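Side-chain contacts in uncharacterized protein (Vibrio parahaemolyticus, PDB 1ZBP), which is of unknown function but belongs to the ImpE family, whose members are associated with type VI secretion systems: residues E22-S27 and S32-F37; N6-S9 and Q15-E18. All coordinates share one frame; numbering follows the deposited sequence.

Contact 1: E22-S27 and S32-F37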
loop_
_atom_site.group_PDB
_atom_site.type_symbol
_atom_site.label_atom_id
_atom_site.label_comp_id
_atom_site.label_asym_id
_atom_site.label_seq_id
_atom_site.Cartn_x
_atom_site.Cartn_y
_atom_site.Cartn_z
ATOM N N GLU A 22 -9.873 -24.367 -9.872
ATOM C CA GLU A 22 -10.161 -25.640 -10.526
ATOM C C GLU A 22 -8.944 -26.563 -10.429
ATOM O O GLU A 22 -9.082 -27.787 -10.414
ATOM C CB GLU A 22 -10.514 -25.423 -12.004
ATOM C CG GLU A 22 -12.017 -25.380 -12.340
ATOM C CD GLU A 22 -12.676 -24.040 -12.048
ATOM O OE1 GLU A 22 -13.791 -23.798 -12.560
ATOM O OE2 GLU A 22 -12.089 -23.232 -11.301
ATOM N N ALA A 23 -7.753 -25.971 -10.363
ATOM C CA ALA A 23 -6.517 -26.744 -10.275
ATOM C C ALA A 23 -6.376 -27.472 -8.940
ATOM O O ALA A 23 -5.822 -28.573 -8.879
ATOM C CB ALA A 23 -5.322 -25.837 -10.502
ATOM N N ILE A 24 -6.871 -26.857 -7.869
ATOM C CA ILE A 24 -6.796 -27.470 -6.549
ATOM C C ILE A 24 -7.867 -28.555 -6.397
ATOM O O ILE A 24 -7.736 -29.452 -5.565
ATOM C CB ILE A 24 -6.962 -26.413 -5.419
ATOM C CG1 ILE A 24 -8.328 -25.732 -5.533
ATOM C CG2 ILE A 24 -5.836 -25.382 -5.495
ATOM C CD1 ILE A 24 -8.637 -24.772 -4.398
ATOM N N LYS A 25 -8.923 -28.475 -7.203
ATOM C CA LYS A 25 -9.991 -29.471 -7.153
ATOM C C LYS A 25 -9.470 -30.795 -7.717
ATOM O O LYS A 25 -10.010 -31.859 -7.423
ATOM C CB LYS A 25 -11.203 -29.007 -7.969
ATOM C CG LYS A 25 -11.741 -27.632 -7.585
ATOM C CD LYS A 25 -12.337 -27.602 -6.182
ATOM C CE LYS A 25 -13.759 -28.143 -6.157
ATOM N NZ LYS A 25 -13.837 -29.571 -6.555
ATOM N N ALA A 26 -8.420 -30.721 -8.532
ATOM C CA ALA A 26 -7.825 -31.910 -9.127
ATOM C C ALA A 26 -6.572 -32.326 -8.355
ATOM O O ALA A 26 -5.896 -33.290 -8.717
ATOM C CB ALA A 26 -7.482 -31.645 -10.586
ATOM N N SER A 27 -6.273 -31.584 -7.292
ATOM C CA SER A 27 -5.115 -31.852 -6.442
ATOM C C SER A 27 -5.218 -30.968 -5.190
ATOM O O SER A 27 -4.404 -30.067 -4.984
ATOM C CB SER A 27 -3.821 -31.548 -7.207
ATOM O OG SER A 27 -2.675 -31.986 -6.493
ATOM N N SER A 32 1.733 -25.700 -3.094
ATOM C CA SER A 32 2.082 -24.699 -4.108
ATOM C C SER A 32 0.870 -24.079 -4.798
ATOM O O SER A 32 0.841 -22.876 -5.033
ATOM C CB SER A 32 2.996 -25.313 -5.178
ATOM O OG SER A 32 4.238 -25.729 -4.634
ATOM N N LEU A 33 -0.121 -24.900 -5.134
ATOM C CA LEU A 33 -1.315 -24.389 -5.793
ATOM C C LEU A 33 -2.122 -23.515 -4.843
ATOM O O LEU A 33 -2.484 -22.394 -5.193
ATOM C CB LEU A 33 -2.184 -25.539 -6.320
ATOM C CG LEU A 33 -1.712 -26.222 -7.612
ATOM C CD1 LEU A 33 -2.586 -27.440 -7.922
ATOM C CD2 LEU A 33 -1.778 -25.224 -8.764
ATOM N N ARG A 34 -2.400 -24.019 -3.643
ATOM C CA ARG A 34 -3.167 -23.249 -2.666
ATOM C C ARG A 34 -2.440 -21.942 -2.341
ATOM O O ARG A 34 -3.059 -20.879 -2.268
ATOM C CB ARG A 34 -3.397 -24.078 -1.393
ATOM C CG ARG A 34 -4.454 -25.166 -1.541
ATOM C CD ARG A 34 -4.554 -26.021 -0.282
ATOM N NE ARG A 34 -5.589 -27.055 -0.369
ATOM C CZ ARG A 34 -6.890 -26.848 -0.172
ATOM N NH1 ARG A 34 -7.753 -27.854 -0.278
ATOM N NH2 ARG A 34 -7.331 -25.640 0.144
ATOM N N SER A 35 -1.122 -22.036 -2.172
ATOM C CA SER A 35 -0.276 -20.882 -1.875
ATOM C C SER A 35 -0.362 -19.830 -2.979
ATOM O O SER A 35 -0.556 -18.642 -2.705
ATOM C CB SER A 35 1.181 -21.323 -1.709
ATOM O OG SER A 35 2.039 -20.219 -1.448
ATOM N N SER A 36 -0.213 -20.260 -4.228
ATOM C CA SER A 36 -0.293 -19.335 -5.358
ATOM C C SER A 36 -1.690 -18.726 -5.459
ATOM O O SER A 36 -1.857 -17.599 -5.925
ATOM C CB SER A 36 0.053 -20.057 -6.670
ATOM O OG SER A 36 1.392 -20.544 -6.651
ATOM N N PHE A 37 -2.694 -19.473 -5.017
ATOM C CA PHE A 37 -4.079 -18.999 -5.065
ATOM C C PHE A 37 -4.323 -17.918 -3.987
ATOM O O PHE A 37 -5.190 -17.051 -4.144
ATOM C CB PHE A 37 -5.030 -20.193 -4.874
ATOM C CG PHE A 37 -6.480 -19.814 -4.729
ATOM C CD1 PHE A 37 -7.092 -18.971 -5.651
ATOM C CD2 PHE A 37 -7.233 -20.290 -3.654
ATOM C CE1 PHE A 37 -8.427 -18.600 -5.504
ATOM C CE2 PHE A 37 -8.569 -19.924 -3.501
ATOM C CZ PHE A 37 -9.164 -19.075 -4.429
#
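Leu33 reaches from helix 31-44 onto Ala23 and Ile24 near the end of helix 13-25, forming an apolar join in an antiparallel helical hairpin consistent with a tetratricopeptide-like array. Its two methyls divide the work on Ala23: CD1 lies 3.6 Å from the backbone Ala23 O, while CD2 packs against Ala23 CB at 4.0 Å. Nearer the Leu33 backbone, its CB meets Ile24 CG2 at 3.7 Å, where the two side chains meet at a slant. The Ile24 methyl is delivered there by a chi1 of 61°, which turns CG1 back over the main chain and swings CG2 out toward the second helix. The same CG2 brushes the start of the Arg34 side chain, with CG at 4.2 Å. Ser27, just past the helix, adds a looser touch of its CB on Leu33 CD1.

In the next shell, the extended Arg34 chain carries its polar end back to the connecting loop, where NE bonds to the carbonyl of Pro28; its side chain also touches Gln53, Ser57 and Leu60 of helix 47-60. Asp30 OD1 accepts from Leu33 N, tying the start of the second helix to the loop. One turn on, Phe37 continues the apolar seam onto Leu17, Leu20 and Ile21. On the same turn of helix 31-44, Ser32 O takes two bonds from Ser36, from N and from OG, each at 2.9 Å, and the two donors approach from opposite faces of the carbonyl plane, OG tilted 27° from it.

Contact 2: N6-S9 and Q15-E18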
loop_
_atom_site.group_PDB
_atom_site.type_symbol
_atom_site.label_atom_id
_atom_site.label_comp_id
_atom_site.label_asym_id
_atom_site.label_seq_id
_atom_site.Cartn_x
_atom_site.Cartn_y
_atom_site.Cartn_z
ATOM N N ASN A 6 -0.029 -18.195 -17.278
ATOM C CA ASN A 6 -0.044 -17.622 -18.618
ATOM C C ASN A 6 -1.178 -16.596 -18.671
ATOM O O ASN A 6 -1.083 -15.578 -19.362
ATOM C CB ASN A 6 -0.272 -18.729 -19.654
ATOM C CG ASN A 6 0.608 -18.573 -20.888
ATOM O OD1 ASN A 6 0.389 -17.690 -21.723
ATOM N ND2 ASN A 6 1.618 -19.434 -21.003
ATOM N N ALA A 7 -2.249 -16.859 -17.930
ATOM C CA ALA A 7 -3.371 -15.936 -17.897
ATOM C C ALA A 7 -2.961 -14.691 -17.118
ATOM O O ALA A 7 -3.488 -13.606 -17.347
ATOM C CB ALA A 7 -4.579 -16.598 -17.244
ATOM N N LEU A 8 -2.014 -14.859 -16.198
ATOM C CA LEU A 8 -1.522 -13.748 -15.385
ATOM C C LEU A 8 -0.600 -12.843 -16.209
ATOM O O LEU A 8 -0.455 -11.656 -15.911
ATOM C CB LEU A 8 -0.773 -14.275 -14.153
ATOM C CG LEU A 8 -0.446 -13.272 -13.036
ATOM C CD1 LEU A 8 -1.740 -12.768 -12.417
ATOM C CD2 LEU A 8 0.420 -13.937 -11.965
ATOM N N SER A 9 0.030 -13.406 -17.238
ATOM C CA SER A 9 0.910 -12.624 -18.111
ATOM C C SER A 9 0.059 -11.737 -19.022
ATOM O O SER A 9 0.499 -10.677 -19.462
ATOM C CB SER A 9 1.782 -13.542 -18.979
ATOM O OG SER A 9 2.774 -14.200 -18.216
ATOM N N GLN A 15 -9.318 -14.556 -14.527
ATOM C CA GLN A 15 -9.092 -15.836 -15.199
ATOM C C GLN A 15 -8.031 -16.667 -14.481
ATOM O O GLN A 15 -8.188 -17.877 -14.317
ATOM C CB GLN A 15 -8.672 -15.607 -16.664
ATOM C CG GLN A 15 -8.106 -16.851 -17.369
ATOM C CD GLN A 15 -7.733 -16.604 -18.831
ATOM O OE1 GLN A 15 -7.091 -15.605 -19.162
ATOM N NE2 GLN A 15 -8.114 -17.531 -19.706
ATOM N N ALA A 16 -6.953 -16.012 -14.060
ATOM C CA ALA A 16 -5.860 -16.685 -13.362
ATOM C C ALA A 16 -6.359 -17.374 -12.093
ATOM O O ALA A 16 -5.853 -18.435 -11.719
ATOM C CB ALA A 16 -4.756 -15.683 -13.020
ATOM N N LEU A 17 -7.352 -16.772 -11.440
ATOM C CA LEU A 17 -7.927 -17.333 -10.222
ATOM C C LEU A 17 -8.728 -18.598 -10.532
ATOM O O LEU A 17 -8.629 -19.597 -9.815
ATOM C CB LEU A 17 -8.820 -16.294 -9.530
ATOM C CG LEU A 17 -8.109 -15.074 -8.925
ATOM C CD1 LEU A 17 -9.132 -14.074 -8.397
ATOM C CD2 LEU A 17 -7.182 -15.532 -7.806
ATOM N N GLU A 18 -9.510 -18.553 -11.609
ATOM C CA GLU A 18 -10.331 -19.692 -12.028
ATOM C C GLU A 18 -9.452 -20.897 -12.328
ATOM O O GLU A 18 -9.767 -22.018 -11.940
ATOM C CB GLU A 18 -11.141 -19.342 -13.282
ATOM C CG GLU A 18 -11.844 -17.999 -13.234
ATOM C CD GLU A 18 -12.611 -17.782 -11.948
ATOM O OE1 GLU A 18 -11.964 -17.684 -10.881
ATOM O OE2 GLU A 18 -13.860 -17.708 -12.004
#
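Gln15 runs out from its helix with CG opposite the backbone N (chi1 167°) and the next bond fully extended (chi2 178°), a course that lays the chain alongside Ala7 and brings its terminal amide to that residue's methyl. A final twist of 46° about chi3 turns the carbonyl end inward: OE1 stands 3.3 Å from Ala7 CB, whereas NE2 lies farther from it. CG and CD both approach the same methyl, each 3.5 Å from Ala7 CB, and the methyl sits over one face of the amide, on its carbonyl side. This contact is van der Waals in kind.

Behind the glutamine, two alanines let the short helix 4-7 come close to helix 13-25. The CA atoms of Ala7 and Ala16 are 5.2 Å apart, and the Ala7 methyl rests 4.0 Å from Ala16 N. The join thus seats the N-terminal helix against the first long helix of what is probably a tetratricopeptide-like domain. Leu8 adds a second touch on Ala16, its CD1 lying 4.2 Å from Ala16 CB. That leucine also packs on Leu40 of helix 31-44 and on Leu184 and Leu220 in loops, and its carbonyl O accepts a hydrogen bond from NH1 of Arg222.

In the fold
From the N terminus, the short helix 4-7 leads into a short connection, and contact 2 closes that loop by bringing residues 15-18 back against residues 6-9. The chain then runs the length of helix 13-25, and contact 1 closes the next loop, joining its far end to the start of helix 31-44. The two loops follow in series, neither nested nor crossed, and share helix 13-25. Their centres are 13 Å apart, yet they touch, with Phe37 CE1 4.0 Å from Leu17 CD2. Together they tie the first three helices into one cluster well away from the chain's centre.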